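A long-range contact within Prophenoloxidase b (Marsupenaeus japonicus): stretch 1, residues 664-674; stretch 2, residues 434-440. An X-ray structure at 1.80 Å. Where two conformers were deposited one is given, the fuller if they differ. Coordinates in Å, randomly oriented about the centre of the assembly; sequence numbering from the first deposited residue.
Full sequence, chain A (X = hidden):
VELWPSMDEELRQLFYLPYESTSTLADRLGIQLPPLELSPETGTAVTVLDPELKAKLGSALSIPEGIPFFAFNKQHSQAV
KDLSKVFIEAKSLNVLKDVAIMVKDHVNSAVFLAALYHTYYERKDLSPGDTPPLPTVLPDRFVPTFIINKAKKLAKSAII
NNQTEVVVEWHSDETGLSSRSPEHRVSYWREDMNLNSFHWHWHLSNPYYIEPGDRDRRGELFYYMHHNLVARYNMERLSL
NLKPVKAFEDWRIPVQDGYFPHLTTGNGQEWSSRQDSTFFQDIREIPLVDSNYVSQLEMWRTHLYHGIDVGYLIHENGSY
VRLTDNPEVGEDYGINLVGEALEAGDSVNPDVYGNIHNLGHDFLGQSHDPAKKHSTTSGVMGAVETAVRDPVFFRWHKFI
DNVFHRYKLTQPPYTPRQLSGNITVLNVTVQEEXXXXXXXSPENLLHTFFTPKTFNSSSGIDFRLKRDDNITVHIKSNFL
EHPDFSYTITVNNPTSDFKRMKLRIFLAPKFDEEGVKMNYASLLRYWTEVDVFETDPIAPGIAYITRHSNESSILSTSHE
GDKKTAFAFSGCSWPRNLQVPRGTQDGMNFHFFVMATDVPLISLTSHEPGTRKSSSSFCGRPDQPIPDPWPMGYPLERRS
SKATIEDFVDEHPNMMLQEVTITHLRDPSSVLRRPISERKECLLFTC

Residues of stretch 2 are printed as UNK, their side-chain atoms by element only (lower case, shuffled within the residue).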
# COMPACT_ATOMS: atom_id res chain seq x y z
N HIS A 664 40.05 -8.17 -19.69
CA HIS A 664 39.23 -8.40 -20.87
C HIS A 664 39.69 -7.51 -22.01
O HIS A 664 39.83 -6.30 -21.83
CB HIS A 664 37.75 -8.12 -20.57
CG HIS A 664 36.85 -8.32 -21.75
ND1 HIS A 664 36.56 -9.56 -22.26
CD2 HIS A 664 36.19 -7.43 -22.53
CE1 HIS A 664 35.75 -9.43 -23.31
NE2 HIS A 664 35.52 -8.15 -23.49
N LEU A 665 39.91 -8.11 -23.17
CA LEU A 665 40.31 -7.37 -24.36
C LEU A 665 39.15 -7.24 -25.35
O LEU A 665 38.70 -8.23 -25.92
CB LEU A 665 41.49 -8.09 -25.05
CG LEU A 665 42.74 -8.28 -24.19
CD1 LEU A 665 43.76 -9.22 -24.87
CD2 LEU A 665 43.37 -6.94 -23.86
N ARG A 666 38.68 -6.01 -25.53
CA ARG A 666 37.65 -5.71 -26.52
C ARG A 666 38.19 -5.95 -27.94
O ARG A 666 37.44 -6.31 -28.85
CB ARG A 666 37.17 -4.27 -26.36
CG ARG A 666 36.22 -3.81 -27.46
CD ARG A 666 35.74 -2.37 -27.27
NE ARG A 666 34.57 -2.29 -26.39
CZ ARG A 666 33.34 -2.64 -26.74
NH1 ARG A 666 33.10 -3.13 -27.95
NH2 ARG A 666 32.35 -2.52 -25.87
N ASP A 667 39.49 -5.76 -28.10
CA ASP A 667 40.18 -5.97 -29.38
C ASP A 667 41.51 -6.64 -29.07
O ASP A 667 42.47 -5.97 -28.66
CB ASP A 667 40.39 -4.62 -30.07
CG ASP A 667 41.32 -4.71 -31.27
OD1 ASP A 667 41.42 -5.79 -31.88
OD2 ASP A 667 41.95 -3.68 -31.59
N PRO A 668 41.58 -7.97 -29.24
CA PRO A 668 42.74 -8.74 -28.79
C PRO A 668 44.07 -8.25 -29.39
O PRO A 668 45.12 -8.37 -28.75
CB PRO A 668 42.42 -10.16 -29.26
CG PRO A 668 40.91 -10.20 -29.34
CD PRO A 668 40.51 -8.82 -29.78
N SER A 669 44.01 -7.69 -30.59
CA SER A 669 45.23 -7.23 -31.25
C SER A 669 45.83 -6.00 -30.55
O SER A 669 46.97 -5.61 -30.83
CB SER A 669 44.96 -6.92 -32.73
OG SER A 669 44.33 -5.66 -32.88
N SER A 670 45.07 -5.41 -29.63
CA SER A 670 45.55 -4.25 -28.88
C SER A 670 46.80 -4.55 -28.04
O SER A 670 47.50 -3.62 -27.64
CB SER A 670 44.45 -3.70 -27.97
OG SER A 670 44.19 -4.59 -26.90
N VAL A 671 47.08 -5.82 -27.78
CA VAL A 671 48.26 -6.16 -26.99
C VAL A 671 49.55 -5.97 -27.78
O VAL A 671 50.64 -5.93 -27.20
CB VAL A 671 48.23 -7.61 -26.42
CG1 VAL A 671 47.07 -7.79 -25.45
CG2 VAL A 671 48.18 -8.64 -27.54
N LEU A 672 49.42 -5.84 -29.09
CA LEU A 672 50.59 -5.74 -29.97
C LEU A 672 51.25 -4.37 -29.88
O LEU A 672 50.59 -3.36 -29.65
CB LEU A 672 50.20 -6.02 -31.42
CG LEU A 672 49.69 -7.44 -31.67
CD1 LEU A 672 49.20 -7.60 -33.10
CD2 LEU A 672 50.78 -8.43 -31.36
N ARG A 673 52.57 -4.36 -30.07
CA ARG A 673 53.31 -3.10 -30.14
C ARG A 673 52.76 -2.27 -31.28
O ARG A 673 52.62 -2.74 -32.41
CB ARG A 673 54.80 -3.36 -30.37
CG ARG A 673 55.43 -4.33 -29.40
CD ARG A 673 56.90 -4.54 -29.71
NE ARG A 673 57.37 -5.86 -29.30
CZ ARG A 673 57.87 -6.15 -28.10
NH1 ARG A 673 57.97 -5.20 -27.18
NH2 ARG A 673 58.26 -7.38 -27.82
N ARG A 674 52.42 -1.02 -30.97
CA ARG A 674 51.96 -0.08 -31.98
C ARG A 674 53.14 0.78 -32.43
O ARG A 674 54.02 1.07 -31.62
CB ARG A 674 50.85 0.82 -31.43
CG ARG A 674 49.44 0.39 -31.82
CD ARG A 674 48.67 1.55 -32.43
NE ARG A 674 47.37 1.13 -32.96
CZ ARG A 674 46.23 1.22 -32.29
NH1 ARG A 674 46.22 1.73 -31.06
NH2 ARG A 674 45.10 0.81 -32.84
N UNK A 434 51.28 -18.88 -25.18
CA UNK A 434 51.33 -18.09 -26.41
C UNK A 434 50.00 -18.18 -27.15
O UNK A 434 49.46 -19.27 -27.34
n UNK A 434 52.49 -16.91 -30.60
c UNK A 434 52.44 -18.60 -27.34
c UNK A 434 51.74 -17.98 -30.85
c UNK A 434 52.36 -18.05 -28.73
c UNK A 434 52.88 -16.94 -29.29
n UNK A 434 51.65 -18.68 -29.73
N UNK A 435 49.47 -17.03 -27.56
CA UNK A 435 48.21 -17.03 -28.29
C UNK A 435 48.19 -16.02 -29.44
O UNK A 435 47.36 -16.12 -30.34
c UNK A 435 46.45 -14.27 -27.02
c UNK A 435 45.75 -13.86 -28.17
c UNK A 435 45.33 -12.55 -28.26
c UNK A 435 47.01 -16.81 -27.35
c UNK A 435 46.25 -12.00 -26.09
c UNK A 435 47.03 -15.51 -26.60
c UNK A 435 47.57 -15.28 -25.37
c UNK A 435 45.58 -11.64 -27.23
c UNK A 435 46.68 -13.33 -26.00
n UNK A 435 47.37 -13.97 -25.00
N UNK A 436 49.11 -15.07 -29.42
CA UNK A 436 49.23 -14.13 -30.53
C UNK A 436 50.70 -13.77 -30.77
O UNK A 436 51.45 -13.50 -29.83
c UNK A 436 47.47 -10.78 -31.54
c UNK A 436 48.85 -12.01 -29.16
c UNK A 436 48.30 -12.05 -31.63
c UNK A 436 48.36 -12.86 -30.34
N UNK A 437 51.12 -13.81 -32.03
CA UNK A 437 52.51 -13.52 -32.38
C UNK A 437 52.93 -12.15 -31.87
O UNK A 437 52.12 -11.22 -31.87
o UNK A 437 53.25 -15.91 -33.63
o UNK A 437 52.39 -15.29 -35.56
c UNK A 437 52.79 -15.04 -34.40
c UNK A 437 52.71 -13.61 -33.90
N UNK A 438 54.18 -12.06 -31.39
CA UNK A 438 54.79 -10.81 -30.94
C UNK A 438 54.26 -10.28 -29.61
O UNK A 438 54.47 -9.12 -29.26
o UNK A 438 56.65 -10.55 -33.11
c UNK A 438 54.70 -9.73 -32.03
c UNK A 438 55.50 -10.09 -33.26
o UNK A 438 54.97 -9.91 -34.38
N UNK A 439 53.59 -11.14 -28.86
CA UNK A 439 53.16 -10.76 -27.52
C UNK A 439 53.43 -11.91 -26.58
O UNK A 439 53.08 -13.06 -26.87
c UNK A 439 50.31 -10.94 -25.42
o UNK A 439 49.78 -9.22 -22.25
c UNK A 439 50.24 -9.51 -23.51
c UNK A 439 51.17 -10.07 -26.08
c UNK A 439 51.54 -8.90 -25.43
c UNK A 439 51.68 -10.38 -27.48
c UNK A 439 51.09 -8.62 -24.15
c UNK A 439 49.85 -10.67 -24.14
N UNK A 440 54.09 -11.61 -25.46
CA UNK A 440 54.23 -12.58 -24.39
C UNK A 440 53.60 -12.00 -23.13
O UNK A 440 54.00 -10.93 -22.65
c UNK A 440 56.34 -13.57 -25.36
c UNK A 440 55.80 -13.92 -22.93
c UNK A 440 55.70 -12.95 -24.11

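Position 434 carries six side-chain atoms, one carbon and then a five-membered ring of three carbons and two nitrogens. The ring is out of reach of stretch 1. It is an imidazole, so the residue is His 434.

Position 435 has a single carbon leading to fused five- and six-membered rings that hold eight carbons and one nitrogen. Its CA-to-CB bond points sideways, yet the far end of the rings reaches Leu 665, Pro 668 and Val 671. The ring system is an indole: Trp 435. CH2 lies 3.8 Å from Leu 665 CD1 and 4.0 Å from Val 671 CG2, while Pro 668 O sits at the ring edge, 3.6 Å from CH2.

Position 436 shows four carbons, forked at the first, with one arm two carbons long, and they touch Val 671 and Leu 672. This beta-branched, wholly apolar pattern is Ile 436. Both arms are used: CG2 packs 3.8 Å from Val 671 CG2, and CD1 reaches 3.9 Å from Leu 672 CD1.

Position 437 has two carbons, the second bearing two oxygens. Its CA-to-CB bond points away from stretch 1, and its backbone does the touching, with O 3.1 Å from Leu 672 CD2. The short carboxylate is Asp 437, whose OD1 accepts a hydrogen bond from His 434 NE2 (3.3 Å).

Position 438 repeats the two carbons and two oxygens, and its CB lies 4.2 Å from Leu 672 CD2. It is Asp 438. A phi of 73° places it in the left-handed region, as the third residue of a type II turn often is.

Position 439 has one carbon and a six-carbon ring bearing one oxygen, with Val 671 over one ring face. This phenol is Tyr 439. Val 671 CB lies 3.7 Å from the Tyr 439 ring centroid in a CH-pi contact only 10° off the normal.

Position 440 holds three carbons, one carrying the other two, and makes no contact: Val 440.

The contact works by shape, without a hydrogen bond between the stretches. A type II turn runs from Ile 436 to Tyr 439, and the CA-to-CB bonds of both point toward stretch 1. There, Val 671 of the 3-10 segment packs against Trp 435, Ile 436 and Tyr 439, while Ser 669 OG bonds to Asp 667 OD1 at 3.1 Å and Ser 670 OG to Asp 667 O at 2.8 Å. Several polar groups thus bond within their own stretch, while the side-chain packing is mainly apolar, with backbone carbonyls and the polar Asp 438 and Arg 673 at the border.

Stretch 2 434-440: HWIDDYV
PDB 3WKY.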